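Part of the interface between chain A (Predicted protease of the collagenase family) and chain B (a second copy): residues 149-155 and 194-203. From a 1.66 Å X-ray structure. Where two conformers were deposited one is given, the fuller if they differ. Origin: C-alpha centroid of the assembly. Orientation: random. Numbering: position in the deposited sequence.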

# COMPACT_ATOMS: atom_id res chain seq x y z
N GLU A 149 -16.11 5.42 5.13
CA GLU A 149 -15.14 5.91 6.10
C GLU A 149 -13.91 6.49 5.40
O GLU A 149 -13.46 7.59 5.72
CB GLU A 149 -14.72 4.78 7.05
CG GLU A 149 -15.81 4.31 8.03
CD GLU A 149 -16.95 3.52 7.39
OE1 GLU A 149 -16.76 2.78 6.40
OE2 GLU A 149 -18.08 3.63 7.92
N LYS A 150 -13.34 5.73 4.47
CA LYS A 150 -12.16 6.20 3.75
C LYS A 150 -12.47 7.44 2.94
O LYS A 150 -11.67 8.38 2.90
CB LYS A 150 -11.61 5.09 2.85
CG LYS A 150 -10.82 4.06 3.60
CD LYS A 150 -10.07 3.10 2.66
CE LYS A 150 -8.97 2.37 3.47
NZ LYS A 150 -8.36 1.21 2.79
N ALA A 151 -13.62 7.46 2.28
CA ALA A 151 -14.00 8.64 1.52
C ALA A 151 -14.12 9.85 2.42
O ALA A 151 -13.66 10.95 2.07
CB ALA A 151 -15.33 8.39 0.80
N TRP A 152 -14.72 9.68 3.59
CA TRP A 152 -14.94 10.81 4.49
C TRP A 152 -13.62 11.41 4.96
O TRP A 152 -13.48 12.64 5.04
CB TRP A 152 -15.81 10.37 5.67
CG TRP A 152 -16.17 11.50 6.58
CD1 TRP A 152 -17.24 12.35 6.45
CD2 TRP A 152 -15.47 11.93 7.74
NE1 TRP A 152 -17.24 13.26 7.47
CE2 TRP A 152 -16.16 13.03 8.27
CE3 TRP A 152 -14.32 11.49 8.39
CZ2 TRP A 152 -15.74 13.69 9.42
CZ3 TRP A 152 -13.90 12.15 9.54
CH2 TRP A 152 -14.61 13.23 10.04
N HIS A 153 -12.63 10.57 5.26
CA HIS A 153 -11.34 11.11 5.67
C HIS A 153 -10.65 11.85 4.54
O HIS A 153 -10.04 12.90 4.77
CB HIS A 153 -10.48 9.99 6.24
CG HIS A 153 -10.92 9.57 7.62
ND1 HIS A 153 -10.54 10.26 8.76
CD2 HIS A 153 -11.75 8.58 8.04
CE1 HIS A 153 -11.08 9.69 9.82
NE2 HIS A 153 -11.82 8.67 9.41
N PHE A 154 -10.73 11.33 3.30
CA PHE A 154 -10.10 12.07 2.20
C PHE A 154 -10.82 13.39 1.94
O PHE A 154 -10.17 14.40 1.62
CB PHE A 154 -10.05 11.20 0.94
CG PHE A 154 -8.81 10.36 0.83
CD1 PHE A 154 -7.60 10.91 0.42
CD2 PHE A 154 -8.85 9.03 1.16
CE1 PHE A 154 -6.48 10.12 0.32
CE2 PHE A 154 -7.72 8.25 1.06
CZ PHE A 154 -6.54 8.79 0.65
N GLU A 155 -12.14 13.42 2.10
CA GLU A 155 -12.87 14.68 1.98
C GLU A 155 -12.40 15.67 3.03
O GLU A 155 -12.15 16.85 2.74
CB GLU A 155 -14.37 14.43 2.11
CG GLU A 155 -15.20 15.71 2.09
CD GLU A 155 -16.70 15.45 2.18
OE1 GLU A 155 -17.16 14.90 3.21
OE2 GLU A 155 -17.42 15.78 1.22
N THR B 194 -6.13 -2.18 11.25
CA THR B 194 -6.74 -2.71 10.04
C THR B 194 -6.47 -1.81 8.85
O THR B 194 -6.38 -0.58 8.97
CB THR B 194 -8.25 -2.89 10.19
OG1 THR B 194 -8.82 -3.19 8.91
CG2 THR B 194 -8.93 -1.65 10.72
N PHE B 195 -6.31 -2.43 7.68
CA PHE B 195 -6.17 -1.69 6.44
C PHE B 195 -7.40 -0.85 6.13
O PHE B 195 -7.32 0.04 5.27
CB PHE B 195 -5.87 -2.68 5.30
CG PHE B 195 -5.19 -2.06 4.15
CD1 PHE B 195 -3.81 -1.94 4.13
CD2 PHE B 195 -5.93 -1.61 3.07
CE1 PHE B 195 -3.16 -1.39 3.06
CE2 PHE B 195 -5.29 -1.02 1.98
CZ PHE B 195 -3.89 -0.91 1.98
N ARG B 196 -8.53 -1.08 6.82
CA ARG B 196 -9.68 -0.20 6.72
C ARG B 196 -9.39 1.20 7.26
O ARG B 196 -10.14 2.13 6.95
CB ARG B 196 -10.87 -0.81 7.46
CG ARG B 196 -11.42 -2.01 6.73
CD ARG B 196 -12.62 -2.59 7.37
NE ARG B 196 -13.01 -3.79 6.64
CZ ARG B 196 -14.02 -4.60 6.97
NH1 ARG B 196 -14.77 -4.36 8.04
NH2 ARG B 196 -14.27 -5.67 6.22
N ASP B 197 -8.34 1.35 8.06
CA ASP B 197 -7.89 2.65 8.52
C ASP B 197 -7.57 3.52 7.31
O ASP B 197 -6.86 3.09 6.41
CB ASP B 197 -6.66 2.47 9.43
CG ASP B 197 -6.06 3.78 9.93
OD1 ASP B 197 -5.41 4.48 9.15
OD2 ASP B 197 -6.20 4.06 11.14
N PRO B 198 -8.03 4.76 7.28
CA PRO B 198 -7.91 5.54 6.03
C PRO B 198 -6.47 5.78 5.54
O PRO B 198 -6.27 5.91 4.33
CB PRO B 198 -8.60 6.86 6.39
CG PRO B 198 -8.50 6.95 7.92
CD PRO B 198 -8.73 5.52 8.35
N VAL B 199 -5.47 5.87 6.41
CA VAL B 199 -4.13 6.26 5.98
C VAL B 199 -3.07 5.22 6.35
O VAL B 199 -1.90 5.44 6.05
CB VAL B 199 -3.75 7.66 6.49
CG1 VAL B 199 -4.86 8.66 6.21
CG2 VAL B 199 -3.45 7.64 7.91
N ALA B 200 -3.46 4.08 6.93
CA ALA B 200 -2.46 3.12 7.40
C ALA B 200 -1.53 2.66 6.29
O ALA B 200 -0.33 2.50 6.51
CB ALA B 200 -3.15 1.92 8.06
N PHE B 201 -2.08 2.39 5.10
CA PHE B 201 -1.30 2.01 3.91
C PHE B 201 -0.09 2.92 3.72
O PHE B 201 1.06 2.47 3.58
CB PHE B 201 -2.34 2.06 2.77
CG PHE B 201 -1.87 2.05 1.37
CD1 PHE B 201 -0.71 1.47 0.95
CD2 PHE B 201 -2.77 2.51 0.40
CE1 PHE B 201 -0.38 1.46 -0.43
CE2 PHE B 201 -2.48 2.51 -0.92
CZ PHE B 201 -1.28 1.98 -1.36
N PHE B 202 -0.33 4.23 3.77
CA PHE B 202 0.71 5.20 3.50
C PHE B 202 1.68 5.30 4.66
O PHE B 202 2.89 5.45 4.46
CB PHE B 202 0.06 6.55 3.20
CG PHE B 202 -0.92 6.48 2.05
CD1 PHE B 202 -0.46 6.54 0.74
CD2 PHE B 202 -2.27 6.29 2.28
CE1 PHE B 202 -1.33 6.45 -0.32
CE2 PHE B 202 -3.17 6.18 1.21
CZ PHE B 202 -2.70 6.26 -0.09
N GLU B 203 1.16 5.23 5.89
CA GLU B 203 2.01 5.36 7.06
C GLU B 203 2.92 4.14 7.21
O GLU B 203 4.09 4.28 7.58
CB GLU B 203 1.16 5.57 8.30
CG GLU B 203 1.96 5.89 9.54
CD GLU B 203 1.10 6.24 10.72
OE1 GLU B 203 -0.06 5.79 10.78
OE2 GLU B 203 1.59 6.97 11.61

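The one hydrogen bond between these two stretches joins a side chain to a backbone: the ammonium of Lys A150, at the end of a long, buried side chain, donates to a peptide carbonyl of a turn in the other copy, with NZ of Lys A150 2.9 Å from O of Phe B195. No carboxylate of the facing stretch takes part. The lysine finds its acceptor in the partly negative oxygen of a type I beta turn that runs from Thr B194 to Asp B197.

The turn is held by its own bonds. The backbone N of Asp B197 donates to O of Thr B194 (2.9 Å), and N of Arg B196 donates to the side-chain OG1 of Thr B194 (3.0 Å). Neither bond uses O of Phe B195, the atom that accepts from Lys A150.

Chain A contributes one face of a continuous helix, and chain B contributes the turn followed by the start of a helix at Ala B200. The backbones come closest where CA of Lys A150 lies 4.9 Å from CA of Pro B198. Lys A150 leaves its helix sideways, and an m rotamer at chi1 followed by three t torsions extends the chain so that its end reaches the turn. Along the way its CE lies 3.7 Å from O of Arg B196 and 3.7 Å from O of Asp B197, while its CG is 4.1 Å from CA of Pro B198. The methylenes thus pack along the loop and the charge is delivered at the tip. There NZ of Lys A150 also lies 3.7 Å from CD2 of Phe B195, at an oblique angle to that ring.

Pro B198 is the apolar counterpart of this polar contact. One turn along the helix from the lysine, His A153 points toward the loop and lays a face of its imidazole against the pyrrolidine: CG of Pro B198 sits 3.7 Å from the centroid of the His A153 ring, 18° off the ring normal. This is a CH-pi contact, in which the slightly polarised C-H groups of proline meet the pi electrons of the ring; the closest atoms, CG of His A153 and CG of Pro B198, are 3.6 Å apart.

Phe A154 closes the contact beside the proline. It too starts sideways, yet its ring end comes nearer, bringing CZ of Phe A154 within 4.3 Å of CE2 of Phe B202. The Phe B202 atom lies at the edge of the Phe A154 ring, near its plane, so the two aromatics meet without stacking. CE2 of Phe A154 is also 4.3 Å from O of Pro B198.

Behind the proline, N of Val B199 donates to OD1 of Asp B197 (3.1 Å). Val B199 is the N-cap residue, and its O accepts from N of Glu B203 (3.1 Å) as the helix begins; the helix runs away from the chain A stretch, but the CA-to-CB bond of Phe B202 points back toward it. Together the two stretches bury 337 Å².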